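Local coordinates for papain-like protease (Human betacoronavirus 2c EMC/2012, PDB 4RNA), which acts as a viral cysteine protease that, as in its coronavirus relatives, probably cleaves the replicase polyprotein and removes ubiquitin and ISG15 from host proteins, at residues L32-F37 with H54-D60; S169-H173 with V309-L313; Q215-L220 with L246-T251. One frame throughout, in Å; residues are numbered along the deposited sequence.

Contact 1 (L32-F37 with H54-D60); sequences LGCVFF and HSLYLAD
Residues 35-37 and 55-58 form neighbouring antiparallel strands, their short axes approaching to 4.6 Å at 138°, in the mixed sheet of the N-terminal ubiquitin-like domain, whose 2-1-5-3-4 strand order is that of a beta-grasp. Val-35 faces Leu-58 as a non-hydrogen-bonded pair (CA-CA 4.5 Å), and Phe-36 faces Tyr-57 as a hydrogen-bonded pair (CA-CA 5.0 Å). The latter is closed by Phe-36 N to Tyr-57 O (2.8 Å) and Tyr-57 N to Phe-36 O (2.9 Å); Ala-59 N to Cys-34 O (2.7 Å) extends the pairing. Gly-33, at phi/psi 151/-162, leads into the strand with a backbone that calls for glycine, since a CB would also clash with Asp-60 OD1.

On one face Leu-58 (t, p) reaches Val-35 CG1 with its CD1 at 3.7 Å, beside Leu-56 and Leu-32, and Tyr-28 of helix 28-31 touches Val-35 and Leu-56. On the other, Phe-36 (m) and Tyr-57 meet CB to CB at 4.1 Å, and helix 81-92 covers Phe-36. Phe-37 (t) and His-54 form an offset edge-to-face pair, the edge of Phe-37 toward the face of His-54, centroids 5.5 Å apart and planes at 81°. Past the strands, Asp-60 (p) accepts Cys-34 N at OD1 (2.9 Å, 172°). A carboxylate thus takes over from backbone carbonyls where regular pairing stops, binding the approach to one strand to the exit from the other.

Contact 2 (S169-H173 with V309-L313); sequences SRLLH and VTDVL
In coronaviral papain-like proteases the helical thumb abuts the beta-sheet palm, and this small junction (147 Å² buried) illustrates how one buried carboxylate can join them. Residues 169-173 lie within helix 168-176, with His-173 N bonded to Ser-169 O at 3.1 Å; residues 309-313 belong to the long strand 304-315. The helix and strand segments run at 32° in their N-to-C directions, axes 9.8 Å apart at closest, and the CA atoms of Ser-169 and Asp-311 are nearest, at 6.7 Å. Thr-310, at phi/psi -121/-86, departs from regular extended geometry just before Asp-311, whose CA-to-CB bond points toward the helix.

The polar part centres on Asp-311. Ser-169 OG (chi1 m) donates to Asp-311 OD1, which also hydrogen-bonds Ser-249 OG of the neighbouring strand, while OD2 pairs with Asn-269 ND2. His-173 NE2 bonds Ser-249 OG, and so joins the network through an intermediary; its own distance to Asp-311 OD1 is 4.4 Å.

The remaining contacts are van der Waals, between carbon and oxygen. Leu-172, its CA-to-CB bond toward the strand, brings CD1 to 3.8 Å from Asp-311 OD2, and also packs on Thr-121 and Leu-122 of helix 115-122. Ser-169 OG lies 4.1 Å from Thr-310 CB. The one direct hydrogen bond between the segments runs from Ser-169 OG to Asp-311 OD1, 2.8 Å.

Contact 3 (Q215-L220 with L246-T251); sequences QTVEDL and LLLSGT
Leu-248 (m, t) is the apolar centre: it projects from strand 245-250 beneath the start of helix 217-221, placing CD1 at 3.5 Å from Thr-216 C and 3.7 Å from Gln-215 C. Around it, Leu-246 CD2 lies 4.0 Å from both Val-217 CG2 and Leu-220 CD2, and Leu-220 CD1 is 4.4 Å from Leu-248 CD2. The closest CA pair is Gln-215 and Leu-248, at 5.1 Å.

Moving outward, Thr-216 (p) is the helix N-cap: its OG1 accepts Asp-219 N at 2.9 Å, and Leu-220 N bonds Thr-216 O at 3.0 Å. Gln-215 (m, t) stretches along the strand, its CG 4.0 Å from Ser-249 C. Its NE2 gives a weak bond to Thr-251 O (3.4 Å), but its stronger partner is Thr-310 O of strand 304-315, while OE1 bonds Asn-253 ND2. A short N-capped helix laid on the palm sheet, with Leu-220 also meeting strand 233-242, is consistent with the palm-fingers junction of coronaviral papain-like proteases.

In the fold
Contacts 2 and 3 share one sheet, since strands 245-250 and 304-315 are antiparallel neighbours; their centres are 10 Å apart, and Val-312 N lies 2.7 Å from Leu-248 O. Contact 3 is nested within the loop that contact 2 closes, a loop also holding the zinc ligands Cys-193, Cys-196, Cys-228 and Cys-230. Contact 1 stands apart in the ubiquitin-like domain, its centre 36 Å and 45 Å from those of contacts 2 and 3. In the two-chain assembly, though, Cys-34 of contact 1 touches Thr-251 of the second subunit. Contact 2 spans the thumb-palm boundary, where coronaviral papain-like proteases have their active site; Leu-172 packs on helix 115-122, which follows Cys-113, here S-mercaptocysteine and probably the family nucleophile.

Contact 1 (L32-F37 with H54-D60)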
ATOM      1  N   LEU A  32      -8.207  27.923  -0.545  1.00 32.57           N
ATOM      2  CA  LEU A  32      -8.725  26.777  -1.357  1.00 36.40           C
ATOM      3  C   LEU A  32      -8.208  25.427  -0.849  1.00 32.66           C
ATOM      4  O   LEU A  32      -8.964  24.551  -0.486  1.00 33.77           O
ATOM      5  CB  LEU A  32      -8.324  27.025  -2.808  1.00 37.83           C
ATOM      6  CG  LEU A  32      -8.743  26.178  -3.976  1.00 37.47           C
ATOM      7  CD1 LEU A  32     -10.286  26.064  -4.022  1.00 34.73           C
ATOM      8  CD2 LEU A  32      -8.102  26.788  -5.268  1.00 31.78           C
ATOM      9  N   GLY A  33      -6.900  25.245  -0.802  1.00 27.77           N
ATOM     10  CA  GLY A  33      -6.384  23.960  -0.304  1.00 28.35           C
ATOM     11  C   GLY A  33      -5.064  23.724  -0.985  1.00 32.72           C
ATOM     12  O   GLY A  33      -4.505  24.698  -1.523  1.00 31.55           O
ATOM     13  N   CYS A  34      -4.598  22.473  -0.979  1.00 31.50           N
ATOM     14  CA  CYS A  34      -3.335  22.075  -1.593  1.00 30.68           C
ATOM     15  C   CYS A  34      -3.566  22.020  -3.106  1.00 34.51           C
ATOM     16  O   CYS A  34      -4.434  21.275  -3.579  1.00 28.76           O
ATOM     17  CB  CYS A  34      -2.910  20.690  -1.110  1.00 34.59           C
ATOM     18  SG  CYS A  34      -1.360  20.196  -1.929  1.00 38.57           S
ATOM     19  N   VAL A  35      -2.788  22.797  -3.848  1.00 32.16           N
ATOM     20  CA  VAL A  35      -3.054  22.917  -5.302  1.00 36.29           C
ATOM     21  C   VAL A  35      -1.768  22.797  -6.092  1.00 33.81           C
ATOM     22  O   VAL A  35      -0.702  23.337  -5.705  1.00 33.28           O
ATOM     23  CB  VAL A  35      -3.741  24.276  -5.686  1.00 38.78           C
ATOM     24  CG1 VAL A  35      -5.216  24.303  -5.326  1.00 35.28           C
ATOM     25  CG2 VAL A  35      -3.002  25.422  -5.034  1.00 33.97           C
ATOM     26  N   PHE A  36      -1.882  22.130  -7.230  1.00 33.14           N
ATOM     27  CA  PHE A  36      -0.685  21.992  -8.108  1.00 29.77           C
ATOM     28  C   PHE A  36      -0.977  22.742  -9.396  1.00 31.83           C
ATOM     29  O   PHE A  36      -2.125  22.733  -9.898  1.00 33.35           O
ATOM     30  CB  PHE A  36      -0.442  20.519  -8.473  1.00 28.99           C
ATOM     31  CG  PHE A  36       0.234  19.737  -7.380  1.00 33.38           C
ATOM     32  CD1 PHE A  36      -0.394  19.544  -6.183  1.00 31.03           C
ATOM     33  CD2 PHE A  36       1.580  19.308  -7.541  1.00 31.97           C
ATOM     34  CE1 PHE A  36       0.232  18.833  -5.149  1.00 33.84           C
ATOM     35  CE2 PHE A  36       2.217  18.585  -6.532  1.00 33.35           C
ATOM     36  CZ  PHE A  36       1.542  18.376  -5.326  1.00 37.67           C
ATOM     37  N   PHE A  37       0.071  23.305  -9.980  1.00 39.19           N
ATOM     38  CA  PHE A  37      -0.015  23.930 -11.292  1.00 44.96           C
ATOM     39  C   PHE A  37       1.228  23.577 -12.074  1.00 47.11           C
ATOM     40  O   PHE A  37       2.366  23.794 -11.611  1.00 45.57           O
ATOM     41  CB  PHE A  37      -0.105  25.451 -11.164  1.00 50.60           C
ATOM     42  CG  PHE A  37      -0.084  26.175 -12.492  1.00 55.85           C
ATOM     43  CD1 PHE A  37      -1.241  26.262 -13.280  1.00 56.85           C
ATOM     44  CD2 PHE A  37       1.093  26.775 -12.960  1.00 60.91           C
ATOM     45  CE1 PHE A  37      -1.226  26.933 -14.511  1.00 61.74           C
ATOM     46  CE2 PHE A  37       1.118  27.433 -14.192  1.00 69.38           C
ATOM     47  CZ  PHE A  37      -0.042  27.521 -14.964  1.00 64.96           C
ATOM     48  N   HIS A  54      -6.661  30.297 -15.622  1.00 40.50           N
ATOM     49  CA  HIS A  54      -5.955  28.988 -15.655  1.00 44.96           C
ATOM     50  C   HIS A  54      -6.620  27.903 -14.827  1.00 46.91           C
ATOM     51  O   HIS A  54      -7.454  28.180 -13.931  1.00 36.99           O
ATOM     52  CB  HIS A  54      -4.513  29.144 -15.214  1.00 52.02           C
ATOM     53  CG  HIS A  54      -3.638  29.761 -16.255  1.00 62.10           C
ATOM     54  ND1 HIS A  54      -2.872  29.020 -17.092  1.00 67.31           N
ATOM     55  CD2 HIS A  54      -3.444  31.092 -16.613  1.00 67.67           C
ATOM     56  CE1 HIS A  54      -2.194  29.842 -17.920  1.00 70.09           C
ATOM     57  NE2 HIS A  54      -2.547  31.110 -17.631  1.00 72.20           N
ATOM     58  N   SER A  55      -6.254  26.664 -15.157  1.00 44.62           N
ATOM     59  CA  SER A  55      -6.702  25.431 -14.480  1.00 41.68           C
ATOM     60  C   SER A  55      -5.797  25.029 -13.333  1.00 41.09           C
ATOM     61  O   SER A  55      -4.603  24.974 -13.524  1.00 40.91           O
ATOM     62  CB  SER A  55      -6.722  24.267 -15.470  1.00 38.49           C
ATOM     63  OG  SER A  55      -7.969  24.307 -16.115  1.00 55.42           O
ATOM     64  N   LEU A  56      -6.374  24.708 -12.166  1.00 35.56           N
ATOM     65  CA  LEU A  56      -5.579  24.234 -11.023  1.00 36.21           C
ATOM     66  C   LEU A  56      -5.966  22.841 -10.626  1.00 34.01           C
ATOM     67  O   LEU A  56      -7.169  22.474 -10.633  1.00 31.35           O
ATOM     68  CB  LEU A  56      -5.724  25.156  -9.802  1.00 36.71           C
ATOM     69  CG  LEU A  56      -5.199  26.577  -9.918  1.00 40.16           C
ATOM     70  CD1 LEU A  56      -5.557  27.262  -8.587  1.00 36.94           C
ATOM     71  CD2 LEU A  56      -3.670  26.618 -10.208  1.00 44.02           C
ATOM     72  N   TYR A  57      -4.946  22.066 -10.244  1.00 31.66           N
ATOM     73  CA  TYR A  57      -5.190  20.692  -9.784  1.00 31.75           C
ATOM     74  C   TYR A  57      -5.325  20.650  -8.282  1.00 34.26           C
ATOM     75  O   TYR A  57      -4.412  20.884  -7.594  1.00 25.84           O
ATOM     76  CB  TYR A  57      -4.078  19.757 -10.283  1.00 33.32           C
ATOM     77  CG  TYR A  57      -4.489  19.236 -11.584  1.00 37.48           C
ATOM     78  CD1 TYR A  57      -4.214  19.945 -12.749  1.00 37.16           C
ATOM     79  CD2 TYR A  57      -5.252  18.059 -11.655  1.00 41.04           C
ATOM     80  CE1 TYR A  57      -4.675  19.474 -13.979  1.00 44.72           C
ATOM     81  CE2 TYR A  57      -5.674  17.560 -12.877  1.00 43.22           C
ATOM     82  CZ  TYR A  57      -5.413  18.289 -14.014  1.00 43.01           C
ATOM     83  OH  TYR A  57      -5.861  17.758 -15.199  1.00 63.25           O
ATOM     84  N   LEU A  58      -6.506  20.406  -7.752  1.00 26.02           N
ATOM     85  CA  LEU A  58      -6.690  20.441  -6.277  1.00 26.27           C
ATOM     86  C   LEU A  58      -6.345  19.058  -5.658  1.00 27.45           C
ATOM     87  O   LEU A  58      -6.702  18.012  -6.229  1.00 27.98           O
ATOM     88  CB  LEU A  58      -8.150  20.799  -5.924  1.00 27.10           C
ATOM     89  CG  LEU A  58      -8.489  20.951  -4.417  1.00 29.66           C
ATOM     90  CD1 LEU A  58      -7.719  22.101  -3.674  1.00 26.64           C
ATOM     91  CD2 LEU A  58      -9.980  21.217  -4.335  1.00 29.22           C
ATOM     92  N   ALA A  59      -5.629  19.024  -4.526  1.00 29.27           N
ATOM     93  CA  ALA A  59      -5.197  17.718  -3.917  1.00 28.62           C
ATOM     94  C   ALA A  59      -5.983  17.432  -2.607  1.00 31.75           C
ATOM     95  O   ALA A  59      -5.954  16.314  -2.126  1.00 33.70           O
ATOM     96  CB  ALA A  59      -3.680  17.650  -3.674  1.00 31.29           C
ATOM     97  N   ASP A  60      -6.683  18.420  -2.018  1.00 30.25           N
ATOM     98  CA  ASP A  60      -7.403  18.172  -0.725  1.00 31.33           C
ATOM     99  C   ASP A  60      -8.391  19.250  -0.546  1.00 32.43           C
ATOM    100  O   ASP A  60      -8.463  20.138  -1.374  1.00 32.52           O
ATOM    101  CB  ASP A  60      -6.475  17.979   0.530  1.00 32.66           C
ATOM    102  CG  ASP A  60      -5.579  19.232   0.840  1.00 33.32           C
ATOM    103  OD1 ASP A  60      -5.971  20.385   0.477  1.00 31.67           O
ATOM    104  OD2 ASP A  60      -4.483  19.050   1.471  1.00 45.49           O
TER

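Contact 2 (S169-H173 with V309-L313)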
ATOM      1  N   SER A 169       7.559  -8.283  -6.953  1.00 31.66           N
ATOM      2  CA  SER A 169       6.417  -9.237  -6.921  1.00 33.25           C
ATOM      3  C   SER A 169       5.230  -8.604  -6.231  1.00 29.54           C
ATOM      4  O   SER A 169       4.093  -8.797  -6.677  1.00 30.78           O
ATOM      5  CB  SER A 169       6.797 -10.633  -6.314  1.00 34.19           C
ATOM      6  OG  SER A 169       7.955 -11.158  -7.013  1.00 35.40           O
ATOM      7  N   ARG A 170       5.491  -7.880  -5.141  1.00 32.30           N
ATOM      8  CA  ARG A 170       4.381  -7.233  -4.405  1.00 32.41           C
ATOM      9  C   ARG A 170       3.672  -6.302  -5.363  1.00 29.72           C
ATOM     10  O   ARG A 170       2.460  -6.319  -5.472  1.00 26.20           O
ATOM     11  CB  ARG A 170       4.903  -6.441  -3.208  1.00 31.36           C
ATOM     12  CG  ARG A 170       3.816  -5.695  -2.396  1.00 33.40           C
ATOM     13  CD  ARG A 170       4.501  -4.809  -1.340  1.00 34.46           C
ATOM     14  NE  ARG A 170       4.959  -3.534  -1.887  1.00 34.49           N
ATOM     15  CZ  ARG A 170       4.183  -2.524  -2.314  1.00 32.20           C
ATOM     16  NH1 ARG A 170       2.810  -2.551  -2.400  1.00 27.24           N
ATOM     17  NH2 ARG A 170       4.803  -1.480  -2.757  1.00 31.35           N
ATOM     18  N   LEU A 171       4.432  -5.476  -6.061  1.00 27.88           N
ATOM     19  CA  LEU A 171       3.796  -4.507  -7.012  1.00 32.48           C
ATOM     20  C   LEU A 171       3.054  -5.119  -8.149  1.00 30.02           C
ATOM     21  O   LEU A 171       1.912  -4.655  -8.526  1.00 31.40           O
ATOM     22  CB  LEU A 171       4.870  -3.547  -7.555  1.00 34.42           C
ATOM     23  CG  LEU A 171       4.860  -2.096  -7.125  1.00 45.38           C
ATOM     24  CD1 LEU A 171       3.453  -1.454  -6.987  1.00 36.28           C
ATOM     25  CD2 LEU A 171       5.617  -2.066  -5.814  1.00 42.93           C
ATOM     26  N   LEU A 172       3.618  -6.194  -8.746  1.00 29.02           N
ATOM     27  CA  LEU A 172       2.853  -6.866  -9.807  1.00 31.28           C
ATOM     28  C   LEU A 172       1.546  -7.304  -9.308  1.00 31.78           C
ATOM     29  O   LEU A 172       0.510  -7.199  -9.970  1.00 28.26           O
ATOM     30  CB  LEU A 172       3.586  -8.146 -10.260  1.00 35.78           C
ATOM     31  CG  LEU A 172       4.453  -7.989 -11.458  1.00 38.48           C
ATOM     32  CD1 LEU A 172       5.209  -9.280 -11.740  1.00 37.47           C
ATOM     33  CD2 LEU A 172       3.549  -7.600 -12.622  1.00 32.22           C
ATOM     34  N   HIS A 173       1.544  -7.860  -8.099  1.00 38.73           N
ATOM     35  CA  HIS A 173       0.286  -8.386  -7.649  1.00 36.51           C
ATOM     36  C   HIS A 173      -0.691  -7.297  -7.277  1.00 36.57           C
ATOM     37  O   HIS A 173      -1.869  -7.398  -7.588  1.00 35.13           O
ATOM     38  CB  HIS A 173       0.497  -9.547  -6.598  1.00 44.37           C
ATOM     39  CG  HIS A 173       1.146 -10.820  -7.216  1.00 57.41           C
ATOM     40  ND1 HIS A 173       0.449 -11.971  -7.473  1.00 49.39           N
ATOM     41  CD2 HIS A 173       2.457 -11.060  -7.672  1.00 53.71           C
ATOM     42  CE1 HIS A 173       1.279 -12.887  -8.045  1.00 54.86           C
ATOM     43  NE2 HIS A 173       2.497 -12.332  -8.169  1.00 57.10           N
ATOM     44  N   VAL A 309      15.503 -16.668  -9.416  1.00 30.24           N
ATOM     45  CA  VAL A 309      14.262 -16.380 -10.083  1.00 29.59           C
ATOM     46  C   VAL A 309      13.231 -15.974  -9.049  1.00 32.70           C
ATOM     47  O   VAL A 309      13.143 -16.597  -7.943  1.00 31.42           O
ATOM     48  CB  VAL A 309      13.852 -17.620 -10.842  1.00 33.02           C
ATOM     49  CG1 VAL A 309      12.433 -17.539 -11.382  1.00 29.08           C
ATOM     50  CG2 VAL A 309      14.822 -17.925 -11.975  1.00 29.14           C
ATOM     51  N   THR A 310      12.357 -15.043  -9.458  1.00 31.54           N
ATOM     52  CA  THR A 310      11.246 -14.624  -8.614  1.00 29.35           C
ATOM     53  C   THR A 310       9.957 -14.909  -9.372  1.00 27.50           C
ATOM     54  O   THR A 310       9.437 -15.955  -9.205  1.00 31.08           O
ATOM     55  CB  THR A 310      11.352 -13.147  -8.200  1.00 32.10           C
ATOM     56  OG1 THR A 310      11.611 -12.282  -9.341  1.00 32.20           O
ATOM     57  CG2 THR A 310      12.437 -12.948  -7.139  1.00 29.91           C
ATOM     58  N   ASP A 311       9.497 -14.000 -10.225  1.00 28.07           N
ATOM     59  CA  ASP A 311       8.266 -14.251 -11.028  1.00 30.77           C
ATOM     60  C   ASP A 311       8.586 -14.968 -12.348  1.00 33.38           C
ATOM     61  O   ASP A 311       9.598 -14.763 -12.927  1.00 25.27           O
ATOM     62  CB  ASP A 311       7.595 -12.965 -11.383  1.00 31.76           C
ATOM     63  CG  ASP A 311       7.560 -12.015 -10.239  1.00 37.17           C
ATOM     64  OD1 ASP A 311       6.797 -12.336  -9.271  1.00 41.04           O
ATOM     65  OD2 ASP A 311       8.267 -10.967 -10.318  1.00 40.91           O
ATOM     66  N   VAL A 312       7.681 -15.782 -12.872  1.00 21.29           N
ATOM     67  CA  VAL A 312       7.937 -16.476 -14.141  1.00 22.20           C
ATOM     68  C   VAL A 312       6.684 -16.412 -14.937  1.00 29.68           C
ATOM     69  O   VAL A 312       5.630 -16.689 -14.356  1.00 26.00           O
ATOM     70  CB  VAL A 312       8.331 -17.992 -13.928  1.00 25.63           C
ATOM     71  CG1 VAL A 312       8.571 -18.696 -15.280  1.00 27.54           C
ATOM     72  CG2 VAL A 312       9.567 -18.159 -13.021  1.00 27.04           C
ATOM     73  N   LEU A 313       6.779 -16.065 -16.214  1.00 25.67           N
ATOM     74  CA  LEU A 313       5.511 -15.975 -17.040  1.00 29.79           C
ATOM     75  C   LEU A 313       5.355 -17.141 -18.029  1.00 26.85           C
ATOM     76  O   LEU A 313       6.215 -17.366 -18.845  1.00 28.09           O
ATOM     77  CB  LEU A 313       5.486 -14.609 -17.819  1.00 27.27           C
ATOM     78  CG  LEU A 313       4.294 -14.307 -18.711  1.00 29.69           C
ATOM     79  CD1 LEU A 313       2.946 -14.473 -17.917  1.00 26.77           C
ATOM     80  CD2 LEU A 313       4.464 -12.897 -19.230  1.00 34.45           C
TER

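Contact 3 (Q215-L220 with L246-T251)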
ATOM      1  N   GLN A 215       7.167 -21.882  -9.007  1.00 31.59           N
ATOM      2  CA  GLN A 215       7.704 -21.148 -10.151  1.00 30.12           C
ATOM      3  C   GLN A 215       7.721 -21.998 -11.446  1.00 35.36           C
ATOM      4  O   GLN A 215       8.231 -21.503 -12.491  1.00 30.44           O
ATOM      5  CB  GLN A 215       9.114 -20.639  -9.748  1.00 29.28           C
ATOM      6  CG  GLN A 215       9.040 -19.485  -8.709  1.00 31.48           C
ATOM      7  CD  GLN A 215      10.309 -19.308  -7.932  1.00 36.40           C
ATOM      8  OE1 GLN A 215      10.928 -20.288  -7.522  1.00 41.72           O
ATOM      9  NE2 GLN A 215      10.725 -18.061  -7.720  1.00 34.60           N
ATOM     10  N   THR A 216       7.122 -23.221 -11.417  1.00 30.20           N
ATOM     11  CA  THR A 216       7.044 -24.070 -12.652  1.00 27.47           C
ATOM     12  C   THR A 216       5.673 -24.640 -12.701  1.00 29.08           C
ATOM     13  O   THR A 216       5.103 -24.827 -11.635  1.00 26.83           O
ATOM     14  CB  THR A 216       8.085 -25.267 -12.753  1.00 30.70           C
ATOM     15  OG1 THR A 216       7.832 -26.311 -11.821  1.00 30.96           O
ATOM     16  CG2 THR A 216       9.542 -24.822 -12.428  1.00 29.10           C
ATOM     17  N   VAL A 217       5.212 -24.934 -13.906  1.00 30.49           N
ATOM     18  CA  VAL A 217       3.932 -25.644 -14.136  1.00 30.26           C
ATOM     19  C   VAL A 217       3.945 -27.104 -13.608  1.00 29.81           C
ATOM     20  O   VAL A 217       2.901 -27.588 -13.130  1.00 36.31           O
ATOM     21  CB  VAL A 217       3.547 -25.633 -15.607  1.00 32.72           C
ATOM     22  CG1 VAL A 217       2.160 -26.289 -15.737  1.00 30.98           C
ATOM     23  CG2 VAL A 217       3.447 -24.168 -16.140  1.00 32.43           C
ATOM     24  N   GLU A 218       5.072 -27.810 -13.781  1.00 37.14           N
ATOM     25  CA  GLU A 218       5.289 -29.139 -13.116  1.00 39.21           C
ATOM     26  C   GLU A 218       5.039 -29.059 -11.632  1.00 33.29           C
ATOM     27  O   GLU A 218       4.296 -29.883 -11.125  1.00 33.69           O
ATOM     28  CB  GLU A 218       6.707 -29.671 -13.301  1.00 47.52           C
ATOM     29  CG  GLU A 218       7.004 -30.070 -14.715  1.00 60.05           C
ATOM     30  CD  GLU A 218       7.887 -29.048 -15.403  1.00 75.79           C
ATOM     31  OE1 GLU A 218       8.746 -29.465 -16.228  1.00 80.84           O
ATOM     32  OE2 GLU A 218       7.733 -27.834 -15.102  1.00 73.11           O
ATOM     33  N   ASP A 219       5.663 -28.091 -10.931  1.00 34.75           N
ATOM     34  CA  ASP A 219       5.393 -27.927  -9.472  1.00 34.72           C
ATOM     35  C   ASP A 219       3.975 -27.559  -9.201  1.00 34.49           C
ATOM     36  O   ASP A 219       3.381 -28.090  -8.253  1.00 34.14           O
ATOM     37  CB  ASP A 219       6.363 -26.988  -8.797  1.00 37.15           C
ATOM     38  CG  ASP A 219       7.795 -27.540  -8.827  1.00 44.79           C
ATOM     39  OD1 ASP A 219       7.920 -28.784  -8.689  1.00 46.41           O
ATOM     40  OD2 ASP A 219       8.802 -26.775  -8.989  1.00 48.00           O
ATOM     41  N   LEU A 220       3.395 -26.726 -10.057  1.00 29.96           N
ATOM     42  CA  LEU A 220       2.031 -26.274  -9.828  1.00 35.48           C
ATOM     43  C   LEU A 220       1.074 -27.420  -9.861  1.00 32.43           C
ATOM     44  O   LEU A 220       0.054 -27.417  -9.127  1.00 31.34           O
ATOM     45  CB  LEU A 220       1.589 -25.243 -10.871  1.00 32.69           C
ATOM     46  CG  LEU A 220       0.236 -24.636 -10.691  1.00 31.61           C
ATOM     47  CD1 LEU A 220       0.132 -23.665  -9.491  1.00 30.82           C
ATOM     48  CD2 LEU A 220      -0.231 -24.012 -12.017  1.00 35.51           C
ATOM     49  N   LEU A 246      -0.090 -17.324 -17.584  1.00 25.56           N
ATOM     50  CA  LEU A 246      -0.046 -17.790 -16.215  1.00 29.23           C
ATOM     51  C   LEU A 246       1.202 -17.176 -15.601  1.00 27.96           C
ATOM     52  O   LEU A 246       2.309 -17.399 -16.136  1.00 29.52           O
ATOM     53  CB  LEU A 246       0.038 -19.318 -16.114  1.00 28.40           C
ATOM     54  CG  LEU A 246       0.428 -19.948 -14.722  1.00 28.28           C
ATOM     55  CD1 LEU A 246      -0.561 -19.683 -13.594  1.00 26.64           C
ATOM     56  CD2 LEU A 246       0.786 -21.445 -14.942  1.00 25.07           C
ATOM     57  N   LEU A 247       1.018 -16.385 -14.527  1.00 27.50           N
ATOM     58  CA  LEU A 247       2.200 -15.837 -13.831  1.00 26.88           C
ATOM     59  C   LEU A 247       2.444 -16.544 -12.496  1.00 29.52           C
ATOM     60  O   LEU A 247       1.550 -16.606 -11.593  1.00 27.39           O
ATOM     61  CB  LEU A 247       1.947 -14.336 -13.598  1.00 30.86           C
ATOM     62  CG  LEU A 247       2.778 -13.543 -12.614  1.00 39.66           C
ATOM     63  CD1 LEU A 247       4.161 -13.471 -13.260  1.00 37.12           C
ATOM     64  CD2 LEU A 247       2.180 -12.119 -12.443  1.00 36.36           C
ATOM     65  N   LEU A 248       3.683 -17.009 -12.283  1.00 27.46           N
ATOM     66  CA  LEU A 248       4.021 -17.739 -11.054  1.00 26.02           C
ATOM     67  C   LEU A 248       5.101 -17.008 -10.306  1.00 33.71           C
ATOM     68  O   LEU A 248       5.919 -16.371 -10.968  1.00 31.49           O
ATOM     69  CB  LEU A 248       4.462 -19.204 -11.370  1.00 27.36           C
ATOM     70  CG  LEU A 248       3.563 -20.118 -12.194  1.00 28.93           C
ATOM     71  CD1 LEU A 248       4.178 -21.489 -12.485  1.00 27.90           C
ATOM     72  CD2 LEU A 248       2.273 -20.272 -11.414  1.00 27.22           C
ATOM     73  N   SER A 249       5.019 -16.953  -8.977  1.00 30.64           N
ATOM     74  CA  SER A 249       6.015 -16.209  -8.206  1.00 29.21           C
ATOM     75  C   SER A 249       6.478 -16.942  -6.995  1.00 28.52           C
ATOM     76  O   SER A 249       5.743 -17.548  -6.332  1.00 27.46           O
ATOM     77  CB  SER A 249       5.534 -14.786  -7.763  1.00 31.84           C
ATOM     78  OG  SER A 249       4.912 -14.142  -8.840  1.00 43.15           O
ATOM     79  N   GLY A 250       7.751 -16.791  -6.607  1.00 25.92           N
ATOM     80  CA  GLY A 250       8.135 -17.210  -5.292  1.00 24.42           C
ATOM     81  C   GLY A 250       9.343 -16.338  -4.905  1.00 28.67           C
ATOM     82  O   GLY A 250       9.681 -15.434  -5.632  1.00 24.91           O
ATOM     83  N   THR A 251       9.911 -16.609  -3.756  1.00 25.66           N
ATOM     84  CA  THR A 251      11.001 -15.809  -3.201  1.00 32.91           C
ATOM     85  C   THR A 251      12.165 -16.177  -4.053  1.00 30.31           C
ATOM     86  O   THR A 251      12.152 -17.205  -4.762  1.00 29.67           O
ATOM     87  CB  THR A 251      11.274 -16.196  -1.708  1.00 31.67           C
ATOM     88  OG1 THR A 251      11.492 -17.598  -1.636  1.00 34.84           O
ATOM     89  CG2 THR A 251      10.091 -15.913  -0.829  1.00 33.15           C
TER